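Local atomic coordinates of ATP/GTP-binding site-containing protein A (Brucella abortus, PDB entry 6NTR), a protein that functions in the periplasm to maintain the integrity of the cell envelope. Residues 14-19 and 23-28; 50-55 and 229-234. All coordinates share one frame; numbering follows the deposited sequence.

In the fold
The four segments lie on four strands that sit side by side in the order 43-56, 25-39, 8-19 and 229-240, each antiparallel to the next. Contact 1 (14-19 with 23-28) joins the two middle strands near the turn of their hairpin. Contact 2 (50-55 with 229-234) joins the two outer strands across the concave side of the curved wall. Along the chain, contact 1 closes before contact 2 opens. Their centres are about 7 Å apart. Leu14 packs on Met231, and the backbones of Gly27 and Asp55 are probably hydrogen-bonded. The first three strands and the last strand of the chain are thus brought together in the beta-barrel-like fold.

Contact 1: residues 14-19 and 23-28; sequences LTLDRA and SGISGL. With EDO (1,2-ethanediol), chain I.
Leu16 meets Leu28 through the first carbons of both side chains, with Leu16 CB 4.0 Å from Leu28 CB and also near Leu28 O. Beyond CB, the Leu16 chain runs with CG anti to the backbone N (chi1 179°). Leu16 CD1 lies 4.2 Å from Leu28 CB. Leu16 CD2 reaches Gly27 CA, also at 4.2 Å, and borders Ile25 CG2, the carbonyl of Ser26 and C1 of a 1,2-ethanediol. The two leucines cross at about a right angle. The segments belong to the beta hairpin of strands 8-19 and 25-39, whose directions here differ by 146°. Leu16 N is 3.3 Å from Leu28 O, at a poor angle, and no hydrogen bond joins the segments. Van der Waals packing, chiefly of Leu16 on Leu28, carries the contact. Each strand carries a classic beta bulge against its other neighbour: Asp17 and Arg18 face Ser230, and Ser26 and Gly27 face Asp55. Nearer the turn, Ala19 CB rests 3.6 Å from Ile25 O. Ser23 OG accepts from Ile25 N at 3.1 Å in an ST turn, and is also hydrogen-bonded to Asp20 O. The ethanediol, probably picked up from the crystallisation solution, donates through O1 to Asp17 O at 3.0 Å.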
ATOM      1  N   LEU A  14      13.654  -3.731  -3.306  1.00 48.22           N
ATOM      2  CA  LEU A  14      13.466  -4.157  -1.936  1.00 44.05           C
ATOM      3  C   LEU A  14      14.700  -4.754  -1.303  1.00 40.61           C
ATOM      4  O   LEU A  14      15.418  -5.523  -1.919  1.00 41.42           O
ATOM      5  CB  LEU A  14      12.324  -5.161  -1.846  1.00 50.11           C
ATOM      6  CG  LEU A  14      10.993  -4.826  -2.516  1.00 54.78           C
ATOM      7  CD1 LEU A  14       9.957  -5.871  -2.147  1.00 57.36           C
ATOM      8  CD2 LEU A  14      10.517  -3.442  -2.115  1.00 54.05           C
ATOM      9  N   THR A  15      14.926  -4.374  -0.053  1.00 43.38           N
ATOM     10  CA  THR A  15      16.061  -4.833   0.718  1.00 41.08           C
ATOM     11  C   THR A  15      15.631  -5.122   2.143  1.00 40.86           C
ATOM     12  O   THR A  15      14.593  -4.671   2.579  1.00 45.14           O
ATOM     13  CB  THR A  15      17.181  -3.798   0.701  1.00 41.50           C
ATOM     14  OG1 THR A  15      16.612  -2.492   0.621  1.00 44.48           O
ATOM     15  CG2 THR A  15      18.054  -4.005  -0.501  1.00 42.40           C
ATOM     16  N   LEU A  16      16.417  -5.901   2.862  1.00 51.63           N
ATOM     17  CA  LEU A  16      16.090  -6.230   4.236  1.00 51.94           C
ATOM     18  C   LEU A  16      16.580  -5.126   5.170  1.00 52.33           C
ATOM     19  O   LEU A  16      17.720  -4.698   5.075  1.00 55.65           O
ATOM     20  CB  LEU A  16      16.722  -7.560   4.612  1.00 42.52           C
ATOM     21  CG  LEU A  16      16.501  -8.044   6.030  1.00 42.84           C
ATOM     22  CD1 LEU A  16      15.036  -8.299   6.297  1.00 42.50           C
ATOM     23  CD2 LEU A  16      17.326  -9.282   6.297  1.00 48.61           C
ATOM     24  N   ASP A  17      15.724  -4.654   6.067  1.00 49.56           N
ATOM     25  CA  ASP A  17      16.153  -3.604   6.979  1.00 53.14           C
ATOM     26  C   ASP A  17      16.628  -4.171   8.301  1.00 53.44           C
ATOM     27  O   ASP A  17      17.772  -3.995   8.667  1.00 56.68           O
ATOM     28  CB  ASP A  17      15.016  -2.617   7.216  1.00 58.57           C
ATOM     29  CG  ASP A  17      15.481  -1.317   7.831  1.00 61.50           C
ATOM     30  OD1 ASP A  17      16.463  -0.729   7.346  1.00 59.34           O
ATOM     31  OD2 ASP A  17      14.845  -0.879   8.798  1.00 63.71           O
ATOM     32  N   ARG A  18      15.757  -4.882   8.999  1.00 52.83           N
ATOM     33  CA  ARG A  18      16.113  -5.481  10.274  1.00 51.76           C
ATOM     34  C   ARG A  18      15.481  -6.857  10.375  1.00 52.24           C
ATOM     35  O   ARG A  18      14.366  -7.056   9.933  1.00 50.62           O
ATOM     36  CB  ARG A  18      15.693  -4.559  11.449  1.00 53.16           C
ATOM     37  CG  ARG A  18      14.835  -5.167  12.561  1.00 54.11           C
ATOM     38  CD  ARG A  18      14.159  -4.108  13.414  1.00 56.60           C
ATOM     39  NE  ARG A  18      12.731  -3.986  13.145  1.00 53.22           N
ATOM     40  CZ  ARG A  18      11.810  -4.802  13.631  1.00 53.87           C
ATOM     41  NH1 ARG A  18      10.541  -4.616  13.335  1.00 52.07           N
ATOM     42  NH2 ARG A  18      12.162  -5.811  14.401  1.00 59.23           N
ATOM     43  N   ALA A  19      16.189  -7.800  10.969  1.00 60.21           N
ATOM     44  CA  ALA A  19      15.640  -9.130  11.124  1.00 69.75           C
ATOM     45  C   ALA A  19      15.673  -9.641  12.548  1.00 77.69           C
ATOM     46  O   ALA A  19      16.714  -9.695  13.159  1.00 82.03           O
ATOM     47  CB  ALA A  19      16.360 -10.092  10.215  1.00 71.31           C
ATOM     48  N   SER A  23      12.123 -14.253  13.435  1.00 63.81           N
ATOM     49  CA  SER A  23      11.813 -14.360  12.030  1.00 59.42           C
ATOM     50  C   SER A  23      12.544 -15.484  11.303  1.00 62.75           C
ATOM     51  O   SER A  23      11.965 -16.129  10.443  1.00 60.07           O
ATOM     52  CB  SER A  23      12.056 -13.030  11.347  1.00 53.45           C
ATOM     53  OG  SER A  23      13.386 -12.940  10.943  1.00 51.77           O
ATOM     54  N   GLY A  24      13.816 -15.687  11.621  1.00 66.57           N
ATOM     55  CA  GLY A  24      14.605 -16.748  11.016  1.00 68.48           C
ATOM     56  C   GLY A  24      15.053 -16.408   9.619  1.00 68.00           C
ATOM     57  O   GLY A  24      15.600 -17.213   8.894  1.00 69.86           O
ATOM     58  N   ILE A  25      14.829 -15.168   9.265  1.00 65.05           N
ATOM     59  CA  ILE A  25      15.137 -14.622   7.948  1.00 59.67           C
ATOM     60  C   ILE A  25      16.580 -14.148   7.925  1.00 60.11           C
ATOM     61  O   ILE A  25      16.976 -13.338   8.769  1.00 58.90           O
ATOM     62  CB  ILE A  25      14.200 -13.453   7.617  1.00 52.00           C
ATOM     63  CG1 ILE A  25      12.758 -13.912   7.592  1.00 55.93           C
ATOM     64  CG2 ILE A  25      14.590 -12.806   6.317  1.00 48.11           C
ATOM     65  CD1 ILE A  25      11.813 -12.760   7.547  1.00 55.68           C
ATOM     66  N   SER A  26      17.358 -14.622   6.966  1.00 65.69           N
ATOM     67  CA  SER A  26      18.741 -14.210   6.852  1.00 64.82           C
ATOM     68  C   SER A  26      18.953 -13.241   5.707  1.00 66.88           C
ATOM     69  O   SER A  26      19.928 -12.515   5.676  1.00 65.57           O
ATOM     70  CB  SER A  26      19.621 -15.429   6.653  1.00 67.24           C
ATOM     71  OG  SER A  26      19.653 -15.818   5.299  1.00 66.52           O
ATOM     72  N   GLY A  27      18.041 -13.248   4.749  1.00 69.61           N
ATOM     73  CA  GLY A  27      18.154 -12.361   3.617  1.00 47.34           C
ATOM     74  C   GLY A  27      16.820 -12.099   2.982  1.00 53.20           C
ATOM     75  O   GLY A  27      15.918 -12.895   3.102  1.00 53.43           O
ATOM     76  N   LEU A  28      16.703 -10.961   2.325  1.00 53.39           N
ATOM     77  CA  LEU A  28      15.497 -10.605   1.616  1.00 44.61           C
ATOM     78  C   LEU A  28      15.779  -9.585   0.544  1.00 43.59           C
ATOM     79  O   LEU A  28      16.045  -8.445   0.847  1.00 48.65           O
ATOM     80  CB  LEU A  28      14.435 -10.083   2.565  1.00 43.16           C
ATOM     81  CG  LEU A  28      13.107  -9.700   1.934  1.00 51.62           C
ATOM     82  CD1 LEU A  28      11.987  -9.734   2.946  1.00 54.49           C
ATOM     83  CD2 LEU A  28      13.178  -8.353   1.257  1.00 48.41           C
TER
HETATM   84  C1  EDO I 305      20.487  -6.614   6.983  1.00 66.35           C
HETATM   85  O1  EDO I 305      20.218  -5.261   7.391  1.00 70.79           O
HETATM   86  C2  EDO I 305      21.263  -7.357   8.066  1.00 59.98           C
HETATM   87  O2  EDO I 305      20.374  -7.695   9.140  1.00 57.74           O

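Contact 2: residues 50-55 and 229-234; sequences FVTRVD and FSMRGK
A Met-aromatic contact between Phe50 and Met231 spans the concave side of the curved beta wall. Met231 is present as selenomethionine, with selenium in place of sulfur. Its methyl CE comes to 3.6 Å from CZ of Phe50. Met231 SE follows, 3.9 Å from Phe50 CZ. The two side chains come from opposite directions, and the Met231 methyl approaches the CZ corner of the ring obliquely. Met231 SE lies 5.1 Å from the centroid of the Phe50 ring, 73° off the ring normal, and this approach is oblique too. Phe50 CG is anti to the backbone N (chi1 -159°), and this carries the ring nearer to strand 229-240 than its CB alone would suggest. The Met231 chain is extended as far as SE and then bends at its last torsion (chi3 17°). That torsion is nearly eclipsed, so the methyl position is doubtful. As modelled, CE packs against both Leu14 and the Phe50 ring.

In the beta-barrel-like fold, strands 43-56 and 229-240 are not paired with each other. Strands 25-39 and 8-19 stand between them, and curvature of the wall lets the side chains meet over these two. The closest CA pair in this contact, Thr52 and Met231, is still 9.7 Å apart. Thr52 adds a second apolar touch, with its methyl CG2 4.1 Å from Met231 SE. The Thr52 and Met231 side chains cross at about a right angle, and the methyl lies beyond SE, on the side away from Met231 CG. No hydrogen bond links the two segments. Leu14 of strand 8-19 fills in between the two outer strands and touches Phe50, Thr52 and Met231. Tyr226 also packs on both Phe50 and Met231, while Met32 lies against Phe50.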
ATOM      1  N   PHE A  50       4.322  -7.596  -5.978  1.00 47.70           N
ATOM      2  CA  PHE A  50       5.259  -7.611  -4.872  1.00 49.81           C
ATOM      3  C   PHE A  50       6.076  -8.900  -4.794  1.00 45.49           C
ATOM      4  O   PHE A  50       5.582  -9.902  -4.366  1.00 47.25           O
ATOM      5  CB  PHE A  50       4.413  -7.469  -3.607  1.00 58.46           C
ATOM      6  CG  PHE A  50       5.153  -6.983  -2.417  1.00 66.49           C
ATOM      7  CD1 PHE A  50       5.565  -5.679  -2.334  1.00 67.12           C
ATOM      8  CD2 PHE A  50       5.407  -7.828  -1.365  1.00 73.48           C
ATOM      9  CE1 PHE A  50       6.245  -5.228  -1.231  1.00 68.32           C
ATOM     10  CE2 PHE A  50       6.088  -7.387  -0.254  1.00 75.03           C
ATOM     11  CZ  PHE A  50       6.508  -6.086  -0.189  1.00 73.25           C
ATOM     12  N   VAL A  51       7.347  -8.840  -5.150  1.00 42.81           N
ATOM     13  CA  VAL A  51       8.214 -10.009  -5.129  1.00 43.86           C
ATOM     14  C   VAL A  51       9.337  -9.922  -4.104  1.00 46.60           C
ATOM     15  O   VAL A  51      10.107  -8.995  -4.108  1.00 46.37           O
ATOM     16  CB  VAL A  51       8.855 -10.220  -6.501  1.00 45.29           C
ATOM     17  CG1 VAL A  51       9.614 -11.524  -6.532  1.00 47.14           C
ATOM     18  CG2 VAL A  51       7.804 -10.192  -7.578  1.00 46.58           C
ATOM     19  N   THR A  52       9.430 -10.928  -3.252  1.00 46.77           N
ATOM     20  CA  THR A  52      10.430 -10.969  -2.189  1.00 47.30           C
ATOM     21  C   THR A  52      11.169 -12.292  -2.228  1.00 49.97           C
ATOM     22  O   THR A  52      10.557 -13.347  -2.067  1.00 53.44           O
ATOM     23  CB  THR A  52       9.804 -10.793  -0.800  1.00 47.62           C
ATOM     24  OG1 THR A  52       8.815 -11.807  -0.573  1.00 48.94           O
ATOM     25  CG2 THR A  52       9.194  -9.416  -0.646  1.00 41.34           C
ATOM     26  N   ARG A  53      12.480 -12.241  -2.368  1.00 49.75           N
ATOM     27  CA  ARG A  53      13.284 -13.439  -2.318  1.00 48.98           C
ATOM     28  C   ARG A  53      13.826 -13.493  -0.884  1.00 51.52           C
ATOM     29  O   ARG A  53      14.714 -12.742  -0.527  1.00 46.64           O
ATOM     30  CB  ARG A  53      14.421 -13.341  -3.321  1.00 51.92           C
ATOM     31  CG  ARG A  53      14.018 -12.768  -4.662  1.00 55.36           C
ATOM     32  CD  ARG A  53      14.940 -13.239  -5.769  1.00 61.75           C
ATOM     33  NE  ARG A  53      14.940 -14.690  -5.887  1.00 64.98           N
ATOM     34  CZ  ARG A  53      14.545 -15.339  -6.969  1.00 64.21           C
ATOM     35  NH1 ARG A  53      14.135 -14.661  -8.021  1.00 65.50           N
ATOM     36  NH2 ARG A  53      14.564 -16.660  -6.998  1.00 58.94           N
ATOM     37  N   VAL A  54      13.292 -14.400  -0.076  1.00 56.76           N
ATOM     38  CA  VAL A  54      13.668 -14.523   1.325  1.00 51.96           C
ATOM     39  C   VAL A  54      14.554 -15.724   1.624  1.00 53.02           C
ATOM     40  O   VAL A  54      14.216 -16.851   1.326  1.00 55.12           O
ATOM     41  CB  VAL A  54      12.406 -14.567   2.223  1.00 52.23           C
ATOM     42  CG1 VAL A  54      12.738 -14.911   3.659  1.00 52.28           C
ATOM     43  CG2 VAL A  54      11.653 -13.256   2.161  1.00 47.52           C
ATOM     44  N   ASP A  55      15.711 -15.436   2.189  1.00 55.35           N
ATOM     45  CA  ASP A  55      16.691 -16.428   2.530  1.00 60.95           C
ATOM     46  C   ASP A  55      16.460 -16.872   3.929  1.00 65.92           C
ATOM     47  O   ASP A  55      16.174 -16.084   4.785  1.00 59.02           O
ATOM     48  CB  ASP A  55      18.077 -15.838   2.464  1.00 60.58           C
ATOM     49  CG  ASP A  55      18.549 -15.629   1.080  1.00 66.57           C
ATOM     50  OD1 ASP A  55      17.994 -16.228   0.169  1.00 72.11           O
ATOM     51  OD2 ASP A  55      19.496 -14.872   0.892  1.00 67.79           O
ATOM     52  N   PHE A 229      10.338  -8.345  11.320  1.00 93.77           N
ATOM     53  CA  PHE A 229      11.264  -7.876  10.300  1.00 78.55           C
ATOM     54  C   PHE A 229      10.751  -6.688   9.522  1.00 70.17           C
ATOM     55  O   PHE A 229       9.565  -6.531   9.374  1.00 72.30           O
ATOM     56  CB  PHE A 229      11.566  -9.001   9.318  1.00 76.55           C
ATOM     57  CG  PHE A 229      10.539  -9.167   8.246  1.00 71.11           C
ATOM     58  CD1 PHE A 229       9.429  -9.939   8.459  1.00 69.69           C
ATOM     59  CD2 PHE A 229      10.698  -8.571   7.025  1.00 65.00           C
ATOM     60  CE1 PHE A 229       8.487 -10.103   7.482  1.00 61.80           C
ATOM     61  CE2 PHE A 229       9.759  -8.734   6.042  1.00 58.17           C
ATOM     62  CZ  PHE A 229       8.657  -9.503   6.273  1.00 56.87           C
ATOM     63  N   SER A 230      11.654  -5.850   9.034  1.00 64.21           N
ATOM     64  CA  SER A 230      11.275  -4.703   8.245  1.00 58.98           C
ATOM     65  C   SER A 230      11.978  -4.763   6.900  1.00 57.92           C
ATOM     66  O   SER A 230      13.071  -5.321   6.759  1.00 55.94           O
ATOM     67  CB  SER A 230      11.591  -3.394   8.984  1.00 58.55           C
ATOM     68  OG  SER A 230      12.887  -3.441   9.535  1.00 65.66           O
HETATM   69  N   MSE A 231      11.344  -4.138   5.910  1.00 58.61           N
HETATM   70  CA  MSE A 231      11.842  -4.088   4.566  1.00 60.68           C
HETATM   71  C   MSE A 231      11.988  -2.663   4.165  1.00 60.30           C
HETATM   72  O   MSE A 231      11.337  -1.780   4.736  1.00 64.01           O
HETATM   73  CB  MSE A 231      10.812  -4.653   3.617  1.00 62.54           C
HETATM   74  CG  MSE A 231      10.515  -6.109   3.883  1.00 74.38           C
HETATM   75 SE   MSE A 231       9.321  -6.671   2.446  1.00 85.27          SE
HETATM   76  CE  MSE A 231       9.708  -5.161   1.277  1.00 82.67           C
ATOM     77  N   ARG A 232      12.868  -2.426   3.195  1.00 60.47           N
ATOM     78  CA  ARG A 232      13.131  -1.109   2.669  1.00 58.84           C
ATOM     79  C   ARG A 232      12.739  -1.108   1.207  1.00 55.78           C
ATOM     80  O   ARG A 232      12.935  -2.091   0.522  1.00 62.88           O
ATOM     81  CB  ARG A 232      14.623  -0.805   2.752  1.00 61.58           C
ATOM     82  CG  ARG A 232      15.107  -0.246   4.066  1.00 65.11           C
ATOM     83  CD  ARG A 232      15.452   1.220   3.933  1.00 71.69           C
ATOM     84  NE  ARG A 232      15.706   1.835   5.226  1.00 79.04           N
ATOM     85  CZ  ARG A 232      15.634   3.135   5.459  1.00 83.25           C
ATOM     86  NH1 ARG A 232      15.317   3.967   4.489  1.00 88.38           N
ATOM     87  NH2 ARG A 232      15.882   3.606   6.670  1.00 78.40           N
ATOM     88  N   GLY A 233      12.161  -0.021   0.730  1.00 49.38           N
ATOM     89  CA  GLY A 233      11.813   0.071  -0.664  1.00 45.79           C
ATOM     90  C   GLY A 233      12.346   1.355  -1.231  1.00 41.69           C
ATOM     91  O   GLY A 233      11.915   2.418  -0.849  1.00 44.12           O
ATOM     92  N   LYS A 234      13.256   1.260  -2.177  1.00 42.87           N
ATOM     93  CA  LYS A 234      13.816   2.454  -2.769  1.00 43.99           C
ATOM     94  C   LYS A 234      13.435   2.558  -4.238  1.00 43.06           C
ATOM     95  O   LYS A 234      13.638   1.634  -4.992  1.00 44.01           O
ATOM     96  CB  LYS A 234      15.334   2.473  -2.609  1.00 45.59           C
ATOM     97  CG  LYS A 234      15.830   2.519  -1.179  1.00 47.94           C
ATOM     98  CD  LYS A 234      15.429   3.813  -0.509  1.00 44.33           C
ATOM     99  CE  LYS A 234      16.318   4.131   0.668  1.00 56.95           C
ATOM    100  NZ  LYS A 234      17.261   5.207   0.299  1.00 59.22           N
TER